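Sensor histidine kinase PdtaS (Mycobacterium tuberculosis, PDB 2YKF) probably autophosphorylates on a histidine when cyclic di-GMP rises under nutrient deprivation, activating the PdtaR/PdtaS pathway, with this chain holding its GAF and PAS sensor modules. Local coordinates at residues A[43-48]-A[127-132]; A[200-205]-A[278-283]; A[153-158]-A[265-270]. One frame throughout, in Å; residues are numbered along the deposited sequence.

Contact 1 (A[43-48]-A[127-132]); sequences LMWVRR and VLTRHQ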
loop_
_atom_site.group_PDB
_atom_site.type_symbol
_atom_site.label_atom_id
_atom_site.label_comp_id
_atom_site.label_asym_id
_atom_site.label_seq_id
_atom_site.Cartn_x
_atom_site.Cartn_y
_atom_site.Cartn_z
ATOM N N LEU A 43 -10.077 -9.859 -12.054
ATOM C CA LEU A 43 -11.093 -10.719 -11.539
ATOM C C LEU A 43 -10.599 -12.135 -11.748
ATOM O O LEU A 43 -9.964 -12.369 -12.720
ATOM C CB LEU A 43 -12.382 -10.505 -12.309
ATOM C CG LEU A 43 -13.416 -9.509 -11.787
ATOM C CD1 LEU A 43 -12.917 -8.206 -11.383
ATOM C CD2 LEU A 43 -14.523 -9.343 -12.849
ATOM N N MET A 44 -10.932 -13.058 -10.858
ATOM C CA MET A 44 -10.557 -14.449 -11.025
ATOM C C MET A 44 -11.807 -15.274 -11.340
ATOM O O MET A 44 -12.765 -15.240 -10.609
ATOM C CB MET A 44 -9.944 -15.003 -9.754
ATOM C CG MET A 44 -9.535 -16.478 -9.908
ATOM S SD MET A 44 -8.858 -17.162 -8.350
ATOM C CE MET A 44 -7.201 -16.606 -8.626
ATOM N N TRP A 45 -11.747 -16.044 -12.420
ATOM C CA TRP A 45 -12.915 -16.849 -12.883
ATOM C C TRP A 45 -12.579 -18.314 -12.828
ATOM O O TRP A 45 -11.450 -18.696 -13.185
ATOM C CB TRP A 45 -13.221 -16.509 -14.334
ATOM C CG TRP A 45 -13.613 -15.088 -14.509
ATOM C CD1 TRP A 45 -12.834 -14.052 -14.839
ATOM C CD2 TRP A 45 -14.917 -14.590 -14.366
ATOM N NE1 TRP A 45 -13.568 -12.881 -14.891
ATOM C CE2 TRP A 45 -14.871 -13.201 -14.621
ATOM C CE3 TRP A 45 -16.144 -15.191 -14.104
ATOM C CZ2 TRP A 45 -16.026 -12.387 -14.597
ATOM C CZ3 TRP A 45 -17.293 -14.375 -14.053
ATOM C CH2 TRP A 45 -17.214 -13.000 -14.279
ATOM N N VAL A 46 -13.516 -19.121 -12.314
ATOM C CA VAL A 46 -13.420 -20.590 -12.387
ATOM C C VAL A 46 -14.597 -21.141 -13.253
ATOM O O VAL A 46 -15.542 -20.380 -13.559
ATOM C CB VAL A 46 -13.345 -21.303 -11.009
ATOM C CG1 VAL A 46 -12.009 -20.883 -10.221
ATOM C CG2 VAL A 46 -14.624 -21.061 -10.119
ATOM N N ARG A 47 -14.488 -22.418 -13.656
ATOM C CA ARG A 47 -15.439 -23.058 -14.602
ATOM C C ARG A 47 -15.945 -24.283 -13.916
ATOM O O ARG A 47 -15.175 -25.152 -13.502
ATOM C CB ARG A 47 -14.716 -23.456 -15.890
ATOM C CG ARG A 47 -15.606 -24.165 -16.912
ATOM C CD ARG A 47 -14.861 -24.434 -18.202
ATOM N NE ARG A 47 -13.957 -25.589 -18.085
ATOM C CZ ARG A 47 -13.269 -26.114 -19.118
ATOM N NH1 ARG A 47 -13.380 -25.583 -20.338
ATOM N NH2 ARG A 47 -12.473 -27.173 -18.940
ATOM N N ARG A 48 -17.251 -24.354 -13.715
ATOM C CA ARG A 48 -17.788 -25.511 -13.016
ATOM C C ARG A 48 -17.879 -26.684 -13.992
ATOM O O ARG A 48 -17.585 -26.524 -15.177
ATOM C CB ARG A 48 -19.195 -25.225 -12.514
ATOM C CG ARG A 48 -19.553 -23.803 -12.284
ATOM C CD ARG A 48 -21.075 -23.663 -12.485
ATOM N NE ARG A 48 -21.746 -23.440 -11.221
ATOM C CZ ARG A 48 -23.061 -23.453 -11.039
ATOM N NH1 ARG A 48 -23.887 -23.730 -12.039
ATOM N NH2 ARG A 48 -23.542 -23.201 -9.827
ATOM N N VAL A 127 -8.997 -18.418 -14.694
ATOM C CA VAL A 127 -8.634 -17.369 -15.643
ATOM C C VAL A 127 -8.809 -15.964 -15.018
ATOM O O VAL A 127 -9.795 -15.712 -14.348
ATOM C CB VAL A 127 -9.521 -17.459 -16.902
ATOM C CG1 VAL A 127 -9.203 -16.336 -17.823
ATOM C CG2 VAL A 127 -9.233 -18.800 -17.600
ATOM N N LEU A 128 -7.861 -15.080 -15.253
ATOM C CA LEU A 128 -7.906 -13.709 -14.739
ATOM C C LEU A 128 -8.388 -12.877 -15.826
ATOM O O LEU A 128 -7.910 -13.039 -16.955
ATOM C CB LEU A 128 -6.468 -13.240 -14.445
ATOM C CG LEU A 128 -5.695 -14.069 -13.387
ATOM C CD1 LEU A 128 -4.357 -13.418 -13.151
ATOM C CD2 LEU A 128 -6.459 -14.088 -12.069
ATOM N N THR A 129 -9.305 -11.964 -15.544
ATOM C CA THR A 129 -9.517 -10.853 -16.503
ATOM C C THR A 129 -8.952 -9.572 -15.920
ATOM O O THR A 129 -9.114 -9.318 -14.698
ATOM C CB THR A 129 -11.010 -10.698 -16.860
ATOM O OG1 THR A 129 -11.798 -10.585 -15.644
ATOM C CG2 THR A 129 -11.481 -11.969 -17.738
ATOM N N ARG A 130 -8.231 -8.819 -16.754
ATOM C CA ARG A 130 -7.654 -7.546 -16.378
ATOM C C ARG A 130 -8.525 -6.373 -16.935
ATOM O O ARG A 130 -8.924 -6.393 -18.112
ATOM C CB ARG A 130 -6.230 -7.471 -16.938
ATOM C CG ARG A 130 -5.418 -6.210 -16.655
ATOM C CD ARG A 130 -3.980 -6.336 -17.296
ATOM N NE ARG A 130 -3.133 -5.102 -17.224
ATOM C CZ ARG A 130 -1.805 -5.060 -17.476
ATOM N NH1 ARG A 130 -1.131 -6.166 -17.803
ATOM N NH2 ARG A 130 -1.129 -3.913 -17.377
ATOM N N HIS A 131 -8.850 -5.384 -16.109
ATOM C CA HIS A 131 -9.694 -4.289 -16.567
ATOM C C HIS A 131 -8.993 -3.028 -16.171
ATOM O O HIS A 131 -8.481 -2.938 -15.038
ATOM C CB HIS A 131 -11.028 -4.352 -15.859
ATOM C CG HIS A 131 -11.699 -5.694 -15.912
ATOM N ND1 HIS A 131 -12.924 -5.885 -16.515
ATOM C CD2 HIS A 131 -11.365 -6.881 -15.350
ATOM C CE1 HIS A 131 -13.296 -7.148 -16.355
ATOM N NE2 HIS A 131 -12.374 -7.768 -15.635
ATOM N N GLN A 132 -8.914 -2.052 -17.067
ATOM C CA GLN A 132 -8.225 -0.843 -16.728
ATOM C C GLN A 132 -8.771 0.351 -17.467
ATOM O O GLN A 132 -9.521 0.165 -18.425
ATOM C CB GLN A 132 -6.741 -1.028 -17.014
ATOM C CG GLN A 132 -6.366 -1.068 -18.492
ATOM C CD GLN A 132 -4.915 -1.519 -18.682
ATOM O OE1 GLN A 132 -3.978 -0.923 -18.124
ATOM N NE2 GLN A 132 -4.731 -2.582 -19.453
#
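Trp-45 and Thr-129 meet through their side chains on one face of a pair of antiparallel strands, 43-47 and 127-131. Starting at the backbone, Trp-45 CB lies 3.5 Å from the Val-127 O atom. Its first torsion sets CG anti to the carbonyl carbon (chi1 -63°). Val-127 O and Thr-129 OG1 both lie at the edge of the indole, in its plane: CD1 has Val-127 O 3.5 Å away, while NE1 donates a hydrogen bond to Thr-129 OG1 over 3.0 Å, with an N-H...O angle of 156°. Thr-129 CG2 packs 3.6 Å from Trp-45 NE1. The same Thr-129 OG1 shares a second hydrogen bond with His-131 NE2 at 2.9 Å, either atom being a possible donor, so a buried hydroxyl is gripped from two rings. Leu-43 borders this polar chain, its CB 3.4 Å from Thr-129 OG1 and its CD2 3.9 Å from His-131 NE2. Main-chain hydrogen bonds pair Leu-43 with Thr-129 and Trp-45 with Val-127 in both directions. Between them, the non-hydrogen-bonded pair Met-44 and Leu-128 sends its side chains to the other face, where both touch Trp-31. Strands 41-47 and 123-131, the first and last of the sheet along the chain, are neighbours in its middle, between 53-59 and 114-120, with helix 18-38 on the Met-44/Leu-128 face and helix 83-90 on the Val-127/Thr-129 face, as in a GAF domain.

Contact 2 (A[200-205]-A[278-283]); sequences LSAYHR and ILIRDV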
loop_
_atom_site.group_PDB
_atom_site.type_symbol
_atom_site.label_atom_id
_atom_site.label_comp_id
_atom_site.label_asym_id
_atom_site.label_seq_id
_atom_site.Cartn_x
_atom_site.Cartn_y
_atom_site.Cartn_z
ATOM N N LEU A 200 15.401 4.223 -4.199
ATOM C CA LEU A 200 16.650 5.027 -4.097
ATOM C C LEU A 200 16.625 5.799 -2.766
ATOM O O LEU A 200 17.667 5.965 -2.105
ATOM C CB LEU A 200 16.724 6.075 -5.209
ATOM C CG LEU A 200 17.661 6.038 -6.424
ATOM C CD1 LEU A 200 16.874 5.921 -7.758
ATOM C CD2 LEU A 200 18.501 7.334 -6.398
ATOM N N SER A 201 15.462 6.336 -2.418
ATOM C CA SER A 201 15.268 6.985 -1.088
ATOM C C SER A 201 15.672 6.046 0.069
ATOM O O SER A 201 16.506 6.404 0.888
ATOM C CB SER A 201 13.803 7.492 -0.931
ATOM O OG SER A 201 13.743 8.664 -1.726
ATOM N N ALA A 202 15.147 4.830 0.060
ATOM C CA ALA A 202 15.478 3.912 1.092
ATOM C C ALA A 202 16.984 3.635 1.107
ATOM O O ALA A 202 17.606 3.646 2.170
ATOM C CB ALA A 202 14.663 2.607 0.935
ATOM N N TYR A 203 17.582 3.370 -0.056
ATOM C CA TYR A 203 19.071 3.120 -0.071
ATOM C C TYR A 203 19.861 4.336 0.414
ATOM O O TYR A 203 20.915 4.163 1.033
ATOM C CB TYR A 203 19.569 2.690 -1.476
ATOM C CG TYR A 203 19.534 1.168 -1.626
ATOM C CD1 TYR A 203 18.308 0.469 -1.822
ATOM C CD2 TYR A 203 20.692 0.428 -1.494
ATOM C CE1 TYR A 203 18.271 -0.940 -1.888
ATOM C CE2 TYR A 203 20.661 -1.003 -1.547
ATOM C CZ TYR A 203 19.485 -1.660 -1.753
ATOM O OH TYR A 203 19.502 -3.040 -1.805
ATOM N N HIS A 204 19.396 5.560 0.129
ATOM C CA HIS A 204 20.084 6.751 0.711
ATOM C C HIS A 204 20.005 6.792 2.242
ATOM O O HIS A 204 21.006 7.074 2.924
ATOM C CB HIS A 204 19.496 8.085 0.171
ATOM C CG HIS A 204 19.765 8.313 -1.259
ATOM N ND1 HIS A 204 18.954 9.095 -2.048
ATOM C CD2 HIS A 204 20.759 7.852 -2.065
ATOM C CE1 HIS A 204 19.415 9.082 -3.290
ATOM N NE2 HIS A 204 20.516 8.337 -3.322
ATOM N N ARG A 205 18.841 6.490 2.791
ATOM C CA ARG A 205 18.707 6.483 4.251
ATOM C C ARG A 205 19.637 5.423 4.799
ATOM O O ARG A 205 20.153 5.579 5.910
ATOM C CB ARG A 205 17.250 6.143 4.681
ATOM C CG ARG A 205 16.204 7.234 4.331
ATOM C CD ARG A 205 16.800 8.700 4.803
ATOM N NE ARG A 205 16.449 9.364 3.634
ATOM C CZ ARG A 205 17.149 9.863 2.665
ATOM N NH1 ARG A 205 18.392 10.409 2.712
ATOM N NH2 ARG A 205 16.375 10.064 1.694
ATOM N N ILE A 278 12.676 -6.828 -6.602
ATOM C CA ILE A 278 12.855 -6.657 -5.209
ATOM C C ILE A 278 11.972 -5.502 -4.782
ATOM O O ILE A 278 12.061 -4.379 -5.324
ATOM C CB ILE A 278 14.351 -6.392 -4.849
ATOM C CG1 ILE A 278 15.200 -7.624 -5.288
ATOM C CG2 ILE A 278 14.559 -6.089 -3.329
ATOM C CD1 ILE A 278 16.621 -7.505 -4.953
ATOM N N LEU A 279 11.169 -5.752 -3.763
ATOM C CA LEU A 279 10.372 -4.640 -3.180
ATOM C C LEU A 279 11.020 -4.241 -1.876
ATOM O O LEU A 279 11.563 -5.079 -1.159
ATOM C CB LEU A 279 8.951 -5.083 -2.928
ATOM C CG LEU A 279 8.329 -5.865 -4.098
ATOM C CD1 LEU A 279 6.972 -6.322 -3.583
ATOM C CD2 LEU A 279 8.180 -4.961 -5.269
ATOM N N ILE A 280 11.059 -2.949 -1.621
ATOM C CA ILE A 280 11.709 -2.449 -0.399
ATOM C C ILE A 280 10.852 -1.412 0.272
ATOM O O ILE A 280 10.205 -0.629 -0.383
ATOM C CB ILE A 280 13.143 -1.932 -0.681
ATOM C CG1 ILE A 280 13.834 -1.417 0.607
ATOM C CG2 ILE A 280 13.165 -0.869 -1.762
ATOM C CD1 ILE A 280 15.309 -0.973 0.317
ATOM N N ARG A 281 10.792 -1.452 1.611
ATOM C CA ARG A 281 10.020 -0.431 2.299
ATOM C C ARG A 281 10.904 0.086 3.436
ATOM O O ARG A 281 11.350 -0.709 4.245
ATOM C CB ARG A 281 8.763 -1.027 2.928
ATOM C CG ARG A 281 7.946 0.101 3.611
ATOM C CD ARG A 281 6.677 -0.345 4.365
ATOM N NE ARG A 281 5.968 0.911 4.666
ATOM C CZ ARG A 281 4.984 1.065 5.571
ATOM N NH1 ARG A 281 4.498 0.002 6.244
ATOM N NH2 ARG A 281 4.421 2.284 5.717
ATOM N N ASP A 282 11.168 1.382 3.474
ATOM C CA ASP A 282 11.829 1.996 4.644
ATOM C C ASP A 282 10.909 1.959 5.860
ATOM O O ASP A 282 9.857 2.637 5.941
ATOM C CB ASP A 282 12.278 3.412 4.278
ATOM C CG ASP A 282 13.006 4.119 5.443
ATOM O OD1 ASP A 282 12.991 3.557 6.558
ATOM O OD2 ASP A 282 13.589 5.217 5.214
ATOM N N VAL A 283 11.235 1.135 6.824
ATOM C CA VAL A 283 10.387 1.086 8.003
ATOM C C VAL A 283 11.058 1.698 9.288
ATOM O O VAL A 283 10.749 1.326 10.393
ATOM C CB VAL A 283 9.892 -0.334 8.274
ATOM C CG1 VAL A 283 9.022 -0.813 7.102
ATOM C CG2 VAL A 283 11.067 -1.280 8.488
#
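Ala-202 and Asp-282 mark the closest backbone approach of helix 200-205 to strand 278-282, their CA atoms 5.4 Å apart. The two axes come within 8.1 Å, and their N-to-C directions differ by 55°. No hydrogen bond joins the segments; on the strand, Ile-280 and Asp-282 share the contact, and Ala-202 CB meets both. With CG1 anti to the backbone N (chi1 -180°) and CD1 extended beyond it, the terminal methyl of Ile-280 reaches the helix, where CD1 sits 3.7 Å from Ala-202 CB. Asp-282 CB lies 4.2 Å from the same Ala-202 CB. Tyr-203 starts out pointing away from the strand, yet its ring comes back obliquely to the isoleucine methyl, CE1 lying 3.7 Å from Ile-280 CD1. The phenol oxygen continues past the contact to a hydrogen bond with Thr-221. Towards the end of the strand the character changes. Asp-282 OD2 rests 3.4 Å from Arg-205 CG, against the aliphatic part of a side chain that crosses it at about a right angle. No salt bridge forms: the bent arginine takes its NE to 5.3 Å from Asp-282 OD2, and NH2 instead makes a salt bridge with Asp-71 of the second subunit. Asp-282 OD1 is hydrogen-bonded to Thr-284. A helix lying across an antiparallel sheet whose strands run in the order 2-1-5-4-3 is characteristic of the PAS fold, here with the helix also meeting the other subunit.

Contact 3 (A[153-158]-A[265-270]); sequences TDLLRM and LPLVVA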
loop_
_atom_site.group_PDB
_atom_site.type_symbol
_atom_site.label_atom_id
_atom_site.label_comp_id
_atom_site.label_asym_id
_atom_site.label_seq_id
_atom_site.Cartn_x
_atom_site.Cartn_y
_atom_site.Cartn_z
ATOM N N THR A 153 3.814 -7.985 -16.587
ATOM C CA THR A 153 3.827 -8.951 -17.693
ATOM C C THR A 153 4.643 -10.193 -17.366
ATOM O O THR A 153 4.211 -11.297 -17.666
ATOM C CB THR A 153 4.366 -8.295 -18.949
ATOM O OG1 THR A 153 3.479 -7.244 -19.292
ATOM C CG2 THR A 153 4.387 -9.317 -20.162
ATOM N N ASP A 154 5.824 -10.016 -16.758
ATOM C CA ASP A 154 6.627 -11.153 -16.294
ATOM C C ASP A 154 5.873 -12.041 -15.316
ATOM O O ASP A 154 5.963 -13.266 -15.391
ATOM C CB ASP A 154 7.913 -10.668 -15.616
ATOM C CG ASP A 154 8.915 -10.119 -16.592
ATOM O OD1 ASP A 154 8.817 -10.505 -17.780
ATOM O OD2 ASP A 154 9.775 -9.292 -16.186
ATOM N N LEU A 155 5.122 -11.447 -14.367
ATOM C CA LEU A 155 4.397 -12.295 -13.402
ATOM C C LEU A 155 3.224 -12.971 -14.069
ATOM O O LEU A 155 2.883 -14.058 -13.694
ATOM C CB LEU A 155 3.827 -11.460 -12.217
ATOM C CG LEU A 155 4.885 -10.666 -11.463
ATOM C CD1 LEU A 155 4.100 -9.764 -10.455
ATOM C CD2 LEU A 155 5.842 -11.660 -10.782
ATOM N N LEU A 156 2.530 -12.269 -14.971
ATOM C CA LEU A 156 1.386 -12.882 -15.685
ATOM C C LEU A 156 1.864 -14.133 -16.466
ATOM O O LEU A 156 1.190 -15.163 -16.509
ATOM C CB LEU A 156 0.813 -11.840 -16.623
ATOM C CG LEU A 156 -0.176 -10.885 -15.928
ATOM C CD1 LEU A 156 -0.558 -9.796 -16.883
ATOM C CD2 LEU A 156 -1.429 -11.608 -15.390
ATOM N N ARG A 157 3.057 -14.050 -17.019
ATOM C CA ARG A 157 3.668 -15.230 -17.688
ATOM C C ARG A 157 3.967 -16.377 -16.700
ATOM O O ARG A 157 3.641 -17.521 -16.963
ATOM C CB ARG A 157 4.894 -14.815 -18.552
ATOM C CG ARG A 157 5.932 -15.897 -18.771
ATOM C CD ARG A 157 5.826 -16.645 -20.115
ATOM N NE ARG A 157 6.603 -15.994 -21.178
ATOM C CZ ARG A 157 7.245 -16.621 -22.178
ATOM N NH1 ARG A 157 7.261 -17.961 -22.265
ATOM N NH2 ARG A 157 7.903 -15.896 -23.087
ATOM N N MET A 158 4.516 -16.056 -15.524
ATOM C CA MET A 158 4.687 -17.043 -14.484
ATOM C C MET A 158 3.378 -17.647 -14.007
ATOM O O MET A 158 3.319 -18.880 -13.711
ATOM C CB MET A 158 5.448 -16.357 -13.317
ATOM C CG MET A 158 6.891 -16.168 -13.711
ATOM S SD MET A 158 7.914 -15.363 -12.483
ATOM C CE MET A 158 8.139 -16.733 -11.394
ATOM N N LEU A 265 11.613 -11.661 -5.337
ATOM C CA LEU A 265 10.749 -12.469 -6.226
ATOM C C LEU A 265 11.590 -12.835 -7.424
ATOM O O LEU A 265 11.985 -11.968 -8.173
ATOM C CB LEU A 265 9.603 -11.623 -6.788
ATOM C CG LEU A 265 8.537 -11.329 -5.813
ATOM C CD1 LEU A 265 8.956 -9.934 -5.302
ATOM C CD2 LEU A 265 7.199 -11.303 -6.602
ATOM N N PRO A 266 11.987 -14.096 -7.534
ATOM C CA PRO A 266 12.769 -14.479 -8.714
ATOM C C PRO A 266 11.847 -14.445 -9.964
ATOM O O PRO A 266 10.643 -14.726 -9.855
ATOM C CB PRO A 266 13.221 -15.903 -8.386
ATOM C CG PRO A 266 12.249 -16.425 -7.392
ATOM C CD PRO A 266 11.717 -15.218 -6.619
ATOM N N LEU A 267 12.362 -14.034 -11.115
ATOM C CA LEU A 267 11.504 -14.009 -12.294
ATOM C C LEU A 267 12.030 -15.012 -13.287
ATOM O O LEU A 267 13.260 -15.067 -13.514
ATOM C CB LEU A 267 11.477 -12.648 -12.908
ATOM C CG LEU A 267 11.022 -11.515 -11.962
ATOM C CD1 LEU A 267 11.284 -10.264 -12.645
ATOM C CD2 LEU A 267 9.547 -11.618 -11.704
ATOM N N VAL A 268 11.113 -15.788 -13.866
ATOM C CA VAL A 268 11.480 -16.968 -14.703
ATOM C C VAL A 268 10.580 -17.015 -15.942
ATOM O O VAL A 268 9.354 -16.764 -15.858
ATOM C CB VAL A 268 11.267 -18.292 -13.920
ATOM C CG1 VAL A 268 11.587 -19.559 -14.784
ATOM C CG2 VAL A 268 12.102 -18.304 -12.662
ATOM N N VAL A 269 11.210 -17.371 -17.066
ATOM C CA VAL A 269 10.549 -17.681 -18.359
ATOM C C VAL A 269 11.001 -19.040 -18.833
ATOM O O VAL A 269 12.218 -19.313 -18.941
ATOM C CB VAL A 269 10.986 -16.716 -19.463
ATOM C CG1 VAL A 269 10.331 -17.119 -20.814
ATOM C CG2 VAL A 269 10.682 -15.265 -19.075
ATOM N N ALA A 270 10.029 -19.922 -19.058
ATOM C CA ALA A 270 10.270 -21.185 -19.768
ATOM C C ALA A 270 11.437 -21.942 -19.123
ATOM O O ALA A 270 12.381 -22.355 -19.802
ATOM C CB ALA A 270 10.544 -20.877 -21.265
#
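Met-158 and Leu-267 lie at the close-packed centre, where helix 153-158 passes strand 265-269 at 65°, the axes 8.1 Å apart. The thioether lies against the strand backbone: SD accepts a weak hydrogen bond from Val-268 N at 3.5 Å, CG comes 3.3 Å from Val-268 O, and CE turns to Pro-266 O through a bend at the last torsion (chi3 77°). Leu-267 CD2 meets Leu-155 CD2 at 3.8 Å and also touches Met-158 SD. Leu-265 CD2 reaches the same Leu-155 methyl more loosely, at 4.4 Å. The solvent side is at Arg-157, which is exposed although Val-269 CG1 still lies over the centre of one face of its guanidinium, 3.4 Å from Arg-157 CZ; Arg-157 NH1 makes a salt bridge with Glu-161. Partly exposed Asp-154 adds a thinner contact, with OD2 4.0 Å from Leu-267 CD1. The contact joins helix 143-161 to the PAS-like sheet: Leu-155 and Leu-265 both lean on helix 18-38, Phe-164 touches Met-158 and Leu-265, and on the sheet Leu-267 and Val-269 pack against Val-274 of strand 272-282.

In the fold
Contacts 1 and 2 lie on opposite sides of the chain's centre, one in each sensor module, with centres 33 Å apart and nearest atoms about 15 Å apart. Contact 3 lies off the line between them and touches both, its centre 19 Å from that of contact 1 and 23 Å from that of contact 2. Leu-156 CD2 packs 4.1 Å from Leu-128 CD1 of the GAF strand 123-131, and Leu-265 CD1 lies 4.3 Å from Leu-279 CG of the PAS-like strand 272-282. Helix 143-161 meets the GAF sheet through Leu-156 and the PAS-like sheet through the 153-158/265-270 contact. Contacts 2 and 3 use neighbouring strands of one sheet. The predicted phosphohistidine, His-305, is absent from the model.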